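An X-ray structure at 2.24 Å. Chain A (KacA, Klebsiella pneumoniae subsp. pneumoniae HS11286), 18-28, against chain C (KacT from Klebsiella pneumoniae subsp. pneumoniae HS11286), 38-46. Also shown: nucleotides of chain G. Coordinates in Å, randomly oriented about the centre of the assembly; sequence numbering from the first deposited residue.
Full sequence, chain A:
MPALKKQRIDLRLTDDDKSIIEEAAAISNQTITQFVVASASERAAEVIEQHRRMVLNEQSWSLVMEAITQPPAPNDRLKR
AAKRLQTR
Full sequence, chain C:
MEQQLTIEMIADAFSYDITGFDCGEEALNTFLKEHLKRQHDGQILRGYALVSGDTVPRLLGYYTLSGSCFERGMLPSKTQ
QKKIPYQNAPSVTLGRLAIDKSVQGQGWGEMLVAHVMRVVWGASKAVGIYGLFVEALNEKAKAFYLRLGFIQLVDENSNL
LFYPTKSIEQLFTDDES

Chain A 18-28: KSIIEEAAAIS
Chain C (38-46) RQHDGQILR

The contact is organised around one carboxylate. Glu23(A) projects from a helix of KacA into a largely irregular segment of KacT and is met there by consecutive backbone amides. Glu23(A) OE1 accepts a hydrogen bond from Gln43(C) N at 2.9 Å, while Glu23(A) OE2 accepts two, from Ile44(C) N at 2.8 Å and from Leu45(C) N at 2.8 Å. A weak fourth bond joins Ile44(C) N to Glu23(A) OE1 at 3.4 Å. Glutamate suits this buried site because its two oxygens can spread over three successive N-H groups that converge on them, so its charge is met by main-chain dipoles. CA-to-CB of Glu23(A) points sideways, and an m, t rotamer (chi1 -66°, chi2 -159°, chi3 -142°) brings the carboxylate to the amides.

The amides converge because the KacT backbone curls. Gln43(C) and Ile44(C) have phi/psi of -108/-37 and -122/-43; Leu45(C) then extends at -102/137. Gly42(C), at 123/-27, adopts angles that by themselves call for glycine, since a CB would be jammed against the preceding carbonyl oxygen. The turn is closed by a hydrogen bond from Gly42(C) N to Leu45(C) O, 3.0 Å.

The KacA stretch lies in a helix that begins earlier in the chain and is already helical at Lys18(A), with i to i+4 bonds such as Glu23(A) N to Ser19(A) O at 2.9 Å. The CA atoms of Glu23(A) and His40(C) set the register, 5.2 Å apart. Ser19(A), Glu22(A) and Ala26(A) direct CA-to-CB toward KacT.

Next to the carboxylate, His40(C) (chi1 -70°, chi2 172°) lays its ring against Glu22(A), whose CB sits over the ring face, 4.0 Å from the centroid and 25° off the normal, in a CH-pi contact. Glu22(A) is m, t, and its OE2 lies 3.4 Å from His40(C) NE2. The ring's ND1 is hydrogen-bonded elsewhere in the structure.

Apolar packing continues along the helix. Leu45(C), m, t and buried, places CD1 3.9 Å from Ala26(A) CB and CD2 4.2 Å from Ile27(A) CG1. The short alanine side chain fits the close approach here, with Ala26(A) CB also 4.0 Å from His40(C) O, while the m, t isoleucine reaches leucine from a sideways start. Toward the helix's earlier residues, Ser19(A) OG, on a short side chain directed toward KacT, comes within 3.7 Å of Gln43(C) CG. In all, 508 Å² is buried between the stretches, both sides summed.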

ATOM      1  N   LYS A  18      -0.160 -17.978 -11.257  1.00 57.20           N
ATOM      2  CA  LYS A  18       0.448 -19.239 -10.854  1.00 56.82           C
ATOM      3  C   LYS A  18       1.875 -19.362 -11.372  1.00 53.73           C
ATOM      4  O   LYS A  18       2.731 -19.934 -10.688  1.00 49.61           O
ATOM      5  CB  LYS A  18      -0.411 -20.405 -11.355  1.00 57.44           C
ATOM      6  CG  LYS A  18       0.275 -21.764 -11.360  1.00 59.17           C
ATOM      7  CD  LYS A  18      -0.664 -22.831 -10.810  1.00 62.06           C
ATOM      8  CE  LYS A  18       0.038 -24.159 -10.585  1.00 63.49           C
ATOM      9  NZ  LYS A  18      -0.904 -25.304 -10.733  1.00 64.23           N
ATOM     10  N   SER A  19       2.163 -18.792 -12.545  1.00 52.72           N
ATOM     11  CA  SER A  19       3.517 -18.870 -13.084  1.00 56.37           C
ATOM     12  C   SER A  19       4.475 -17.983 -12.297  1.00 55.59           C
ATOM     13  O   SER A  19       5.603 -18.394 -11.999  1.00 55.40           O
ATOM     14  CB  SER A  19       3.523 -18.491 -14.567  1.00 58.84           C
ATOM     15  OG  SER A  19       3.746 -17.105 -14.742  1.00 63.65           O
ATOM     16  N   ILE A  20       4.046 -16.769 -11.945  1.00 52.39           N
ATOM     17  CA  ILE A  20       4.919 -15.881 -11.183  1.00 52.88           C
ATOM     18  C   ILE A  20       5.104 -16.392  -9.761  1.00 49.59           C
ATOM     19  O   ILE A  20       6.157 -16.173  -9.152  1.00 48.23           O
ATOM     20  CB  ILE A  20       4.381 -14.438 -11.193  1.00 56.28           C
ATOM     21  CG1 ILE A  20       3.086 -14.334 -10.385  1.00 60.48           C
ATOM     22  CG2 ILE A  20       4.168 -13.957 -12.619  1.00 56.99           C
ATOM     23  CD1 ILE A  20       2.781 -12.939  -9.887  1.00 67.43           C
ATOM     24  N   ILE A  21       4.102 -17.080  -9.207  1.00 51.32           N
ATOM     25  CA  ILE A  21       4.257 -17.660  -7.877  1.00 49.53           C
ATOM     26  C   ILE A  21       5.166 -18.883  -7.931  1.00 48.40           C
ATOM     27  O   ILE A  21       6.047 -19.056  -7.081  1.00 48.02           O
ATOM     28  CB  ILE A  21       2.879 -17.996  -7.274  1.00 48.60           C
ATOM     29  CG1 ILE A  21       2.156 -16.714  -6.850  1.00 47.27           C
ATOM     30  CG2 ILE A  21       3.021 -18.950  -6.096  1.00 47.78           C
ATOM     31  CD1 ILE A  21       0.696 -16.921  -6.506  1.00 48.01           C
ATOM     32  N   GLU A  22       4.973 -19.744  -8.934  1.00 48.05           N
ATOM     33  CA  GLU A  22       5.826 -20.920  -9.089  1.00 50.47           C
ATOM     34  C   GLU A  22       7.287 -20.527  -9.267  1.00 48.85           C
ATOM     35  O   GLU A  22       8.178 -21.085  -8.616  1.00 47.33           O
ATOM     36  CB  GLU A  22       5.360 -21.757 -10.281  1.00 53.98           C
ATOM     37  CG  GLU A  22       4.207 -22.699  -9.995  1.00 59.29           C
ATOM     38  CD  GLU A  22       3.788 -23.479 -11.227  1.00 64.17           C
ATOM     39  OE1 GLU A  22       4.111 -23.038 -12.350  1.00 65.50           O
ATOM     40  OE2 GLU A  22       3.152 -24.543 -11.071  1.00 68.63           O
ATOM     41  N   GLU A  23       7.555 -19.563 -10.150  1.00 48.88           N
ATOM     42  CA  GLU A  23       8.935 -19.229 -10.474  1.00 50.98           C
ATOM     43  C   GLU A  23       9.600 -18.406  -9.379  1.00 49.97           C
ATOM     44  O   GLU A  23      10.817 -18.514  -9.187  1.00 49.87           O
ATOM     45  CB  GLU A  23       8.988 -18.488 -11.812  1.00 54.10           C
ATOM     46  CG  GLU A  23       8.563 -19.353 -12.992  1.00 56.75           C
ATOM     47  CD  GLU A  23       9.073 -18.833 -14.321  1.00 59.46           C
ATOM     48  OE1 GLU A  23       8.327 -18.911 -15.319  1.00 60.76           O
ATOM     49  OE2 GLU A  23      10.217 -18.337 -14.365  1.00 65.35           O
ATOM     50  N   ALA A  24       8.833 -17.590  -8.651  1.00 49.22           N
ATOM     51  CA  ALA A  24       9.395 -16.898  -7.496  1.00 47.40           C
ATOM     52  C   ALA A  24       9.729 -17.878  -6.381  1.00 46.18           C
ATOM     53  O   ALA A  24      10.731 -17.708  -5.676  1.00 46.54           O
ATOM     54  CB  ALA A  24       8.430 -15.828  -6.993  1.00 48.68           C
ATOM     55  N   ALA A  25       8.893 -18.903  -6.198  1.00 46.23           N
ATOM     56  CA  ALA A  25       9.227 -19.966  -5.258  1.00 46.67           C
ATOM     57  C   ALA A  25      10.457 -20.736  -5.722  1.00 47.76           C
ATOM     58  O   ALA A  25      11.271 -21.177  -4.903  1.00 48.87           O
ATOM     59  CB  ALA A  25       8.034 -20.904  -5.081  1.00 47.54           C
ATOM     60  N   ALA A  26      10.607 -20.911  -7.038  1.00 48.83           N
ATOM     61  CA  ALA A  26      11.805 -21.557  -7.565  1.00 50.94           C
ATOM     62  C   ALA A  26      13.044 -20.710  -7.305  1.00 51.85           C
ATOM     63  O   ALA A  26      14.095 -21.239  -6.923  1.00 53.54           O
ATOM     64  CB  ALA A  26      11.642 -21.833  -9.059  1.00 51.15           C
ATOM     65  N   ILE A  27      12.942 -19.394  -7.510  1.00 50.87           N
ATOM     66  CA  ILE A  27      14.061 -18.503  -7.210  1.00 50.83           C
ATOM     67  C   ILE A  27      14.408 -18.568  -5.728  1.00 52.33           C
ATOM     68  O   ILE A  27      15.583 -18.659  -5.353  1.00 53.08           O
ATOM     69  CB  ILE A  27      13.733 -17.065  -7.656  1.00 50.13           C
ATOM     70  CG1 ILE A  27      13.645 -16.985  -9.181  1.00 49.51           C
ATOM     71  CG2 ILE A  27      14.769 -16.081  -7.125  1.00 50.47           C
ATOM     72  CD1 ILE A  27      13.061 -15.684  -9.689  1.00 49.40           C
ATOM     73  N   SER A  28      13.393 -18.534  -4.862  1.00 49.49           N
ATOM     74  CA  SER A  28      13.619 -18.626  -3.425  1.00 49.80           C
ATOM     75  C   SER A  28      13.974 -20.037  -2.970  1.00 53.20           C
ATOM     76  O   SER A  28      14.295 -20.221  -1.792  1.00 52.57           O
ATOM     77  CB  SER A  28      12.378 -18.143  -2.670  1.00 47.42           C
ATOM     78  OG  SER A  28      11.923 -16.900  -3.174  1.00 44.22           O
TER
ATOM     79  N   ARG C  38       8.876 -29.650 -12.408  1.00 66.76           N
ATOM     80  CA  ARG C  38       7.499 -29.179 -12.448  1.00 67.52           C
ATOM     81  C   ARG C  38       7.293 -28.072 -13.463  1.00 66.94           C
ATOM     82  O   ARG C  38       6.222 -27.456 -13.481  1.00 66.63           O
ATOM     83  CB  ARG C  38       7.081 -28.645 -11.079  1.00 68.04           C
ATOM     84  CG  ARG C  38       7.813 -29.261  -9.926  1.00 66.87           C
ATOM     85  CD  ARG C  38       6.864 -30.134  -9.136  1.00 66.53           C
ATOM     86  NE  ARG C  38       7.402 -30.460  -7.837  1.00 66.71           N
ATOM     87  CZ  ARG C  38       6.948 -31.457  -7.086  1.00 65.73           C
ATOM     88  NH1 ARG C  38       7.500 -31.699  -5.900  1.00 64.58           N
ATOM     89  NH2 ARG C  38       5.944 -32.221  -7.506  1.00 66.09           N
ATOM     90  N   GLN C  39       8.288 -27.805 -14.304  1.00 69.13           N
ATOM     91  CA  GLN C  39       8.203 -26.727 -15.278  1.00 69.24           C
ATOM     92  C   GLN C  39       7.928 -25.398 -14.575  1.00 66.83           C
ATOM     93  O   GLN C  39       7.100 -24.593 -15.006  1.00 65.17           O
ATOM     94  CB  GLN C  39       7.141 -27.039 -16.333  1.00 72.62           C
ATOM     95  CG  GLN C  39       7.479 -28.271 -17.154  1.00 77.34           C
ATOM     96  CD  GLN C  39       6.605 -29.468 -16.817  1.00 79.94           C
ATOM     97  OE1 GLN C  39       5.417 -29.325 -16.528  1.00 80.33           O
ATOM     98  NE2 GLN C  39       7.196 -30.656 -16.847  1.00 81.54           N
ATOM     99  N   HIS C  40       8.622 -25.179 -13.453  1.00 68.19           N
ATOM    100  CA  HIS C  40       8.575 -23.892 -12.757  1.00 66.08           C
ATOM    101  C   HIS C  40       9.539 -22.921 -13.440  1.00 70.69           C
ATOM    102  O   HIS C  40      10.463 -22.367 -12.843  1.00 76.10           O
ATOM    103  CB  HIS C  40       8.905 -24.051 -11.277  1.00 60.42           C
ATOM    104  CG  HIS C  40       7.846 -24.758 -10.490  1.00 55.83           C
ATOM    105  ND1 HIS C  40       8.024 -25.139  -9.177  1.00 54.69           N
ATOM    106  CD2 HIS C  40       6.596 -25.150 -10.830  1.00 53.56           C
ATOM    107  CE1 HIS C  40       6.930 -25.738  -8.743  1.00 53.63           C
ATOM    108  NE2 HIS C  40       6.049 -25.758  -9.727  1.00 54.12           N
ATOM    109  N   ASP C  41       9.288 -22.721 -14.729  1.00 65.40           N
ATOM    110  CA  ASP C  41      10.159 -21.955 -15.605  1.00 67.52           C
ATOM    111  C   ASP C  41       9.390 -21.681 -16.889  1.00 64.84           C
ATOM    112  O   ASP C  41       8.321 -22.251 -17.127  1.00 65.33           O
ATOM    113  CB  ASP C  41      11.466 -22.706 -15.878  1.00 71.94           C
ATOM    114  CG  ASP C  41      11.240 -24.142 -16.305  1.00 75.86           C
ATOM    115  OD1 ASP C  41      10.852 -24.366 -17.471  1.00 77.42           O
ATOM    116  OD2 ASP C  41      11.453 -25.049 -15.472  1.00 77.56           O
ATOM    117  N   GLY C  42       9.942 -20.791 -17.718  1.00 68.06           N
ATOM    118  CA  GLY C  42       9.364 -20.438 -19.005  1.00 65.89           C
ATOM    119  C   GLY C  42       9.087 -18.955 -19.157  1.00 63.91           C
ATOM    120  O   GLY C  42       9.089 -18.440 -20.281  1.00 64.03           O
ATOM    121  N   GLN C  43       8.849 -18.260 -18.046  1.00 60.66           N
ATOM    122  CA  GLN C  43       8.592 -16.823 -18.046  1.00 60.60           C
ATOM    123  C   GLN C  43       9.739 -15.998 -17.493  1.00 55.75           C
ATOM    124  O   GLN C  43      10.051 -14.944 -18.043  1.00 53.85           O
ATOM    125  CB  GLN C  43       7.331 -16.496 -17.242  1.00 65.79           C
ATOM    126  CG  GLN C  43       6.141 -17.373 -17.548  1.00 71.16           C
ATOM    127  CD  GLN C  43       5.728 -17.299 -19.005  1.00 75.05           C
ATOM    128  OE1 GLN C  43       6.133 -18.124 -19.823  1.00 79.68           O
ATOM    129  NE2 GLN C  43       4.925 -16.295 -19.337  1.00 76.32           N
ATOM    130  N   ILE C  44      10.405 -16.502 -16.474  1.00 57.95           N
ATOM    131  CA  ILE C  44      11.535 -15.803 -15.915  1.00 57.89           C
ATOM    132  C   ILE C  44      12.801 -16.646 -15.953  1.00 59.06           C
ATOM    133  O   ILE C  44      13.837 -16.159 -16.285  1.00 59.35           O
ATOM    134  CB  ILE C  44      11.275 -15.321 -14.495  1.00 56.63           C
ATOM    135  CG1 ILE C  44      10.066 -14.423 -14.475  1.00 56.16           C
ATOM    136  CG2 ILE C  44      12.450 -14.527 -13.997  1.00 55.97           C
ATOM    137  CD1 ILE C  44       8.809 -15.151 -14.120  1.00 58.27           C
ATOM    138  N   LEU C  45      12.706 -17.909 -15.607  1.00 57.65           N
ATOM    139  CA  LEU C  45      13.865 -18.775 -15.626  1.00 60.21           C
ATOM    140  C   LEU C  45      13.891 -19.659 -16.839  1.00 58.77           C
ATOM    141  O   LEU C  45      12.889 -20.207 -17.202  1.00 60.50           O
ATOM    142  CB  LEU C  45      13.821 -19.723 -14.452  1.00 62.15           C
ATOM    143  CG  LEU C  45      13.877 -19.198 -13.048  1.00 66.91           C
ATOM    144  CD1 LEU C  45      13.640 -20.360 -12.124  1.00 68.69           C
ATOM    145  CD2 LEU C  45      15.219 -18.576 -12.792  1.00 69.75           C
ATOM    146  N   ARG C  46      15.050 -19.807 -17.449  1.00 60.62           N
ATOM    147  CA  ARG C  46      15.204 -20.701 -18.580  1.00 59.19           C
ATOM    148  C   ARG C  46      16.246 -21.719 -18.196  1.00 55.02           C
ATOM    149  O   ARG C  46      17.309 -21.363 -17.766  1.00 53.34           O
ATOM    150  CB  ARG C  46      15.628 -19.960 -19.827  1.00 59.80           C
ATOM    151  CG  ARG C  46      15.723 -20.846 -21.049  1.00 60.94           C
ATOM    152  CD  ARG C  46      14.513 -20.701 -21.942  1.00 62.16           C
ATOM    153  NE  ARG C  46      13.491 -21.681 -21.661  1.00 63.46           N
ATOM    154  CZ  ARG C  46      12.204 -21.459 -21.827  1.00 64.72           C
ATOM    155  NH1 ARG C  46      11.799 -20.299 -22.275  1.00 65.98           N
ATOM    156  NH2 ARG C  46      11.326 -22.395 -21.558  1.00 64.85           N
TER
ATOM    157  P    DT G   6       4.598 -27.951  -3.205  1.00 55.27           P
ATOM    158  OP1  DT G   6       5.749 -27.377  -3.933  1.00 56.16           O
ATOM    159  OP2  DT G   6       3.718 -27.051  -2.421  1.00 58.41           O
ATOM    160  O5'  DT G   6       3.686 -28.768  -4.233  1.00 55.32           O
ATOM    161  C5'  DT G   6       4.260 -29.813  -5.005  1.00 55.90           C
ATOM    162  C4'  DT G   6       3.186 -30.641  -5.690  1.00 56.13           C
ATOM    163  O4'  DT G   6       2.386 -31.326  -4.703  1.00 54.37           O
ATOM    164  C3'  DT G   6       2.195 -29.851  -6.558  1.00 57.61           C
ATOM    165  O3'  DT G   6       2.349 -30.233  -7.927  1.00 62.41           O
ATOM    166  C2'  DT G   6       0.811 -30.245  -6.006  1.00 53.60           C
ATOM    167  C1'  DT G   6       1.122 -31.534  -5.260  1.00 54.20           C
ATOM    168  N1   DT G   6       0.160 -31.861  -4.168  1.00 54.25           N
ATOM    169  C2   DT G   6      -0.467 -33.084  -4.175  1.00 53.79           C
ATOM    170  O2   DT G   6      -0.280 -33.926  -5.035  1.00 55.44           O
ATOM    171  N3   DT G   6      -1.329 -33.292  -3.134  1.00 54.44           N
ATOM    172  C4   DT G   6      -1.624 -32.417  -2.105  1.00 53.59           C
ATOM    173  O4   DT G   6      -2.416 -32.698  -1.211  1.00 53.19           O
ATOM    174  C5   DT G   6      -0.932 -31.149  -2.155  1.00 52.36           C
ATOM    175  C7   DT G   6      -1.170 -30.118  -1.092  1.00 51.97           C
ATOM    176  C6   DT G   6      -0.082 -30.935  -3.172  1.00 52.81           C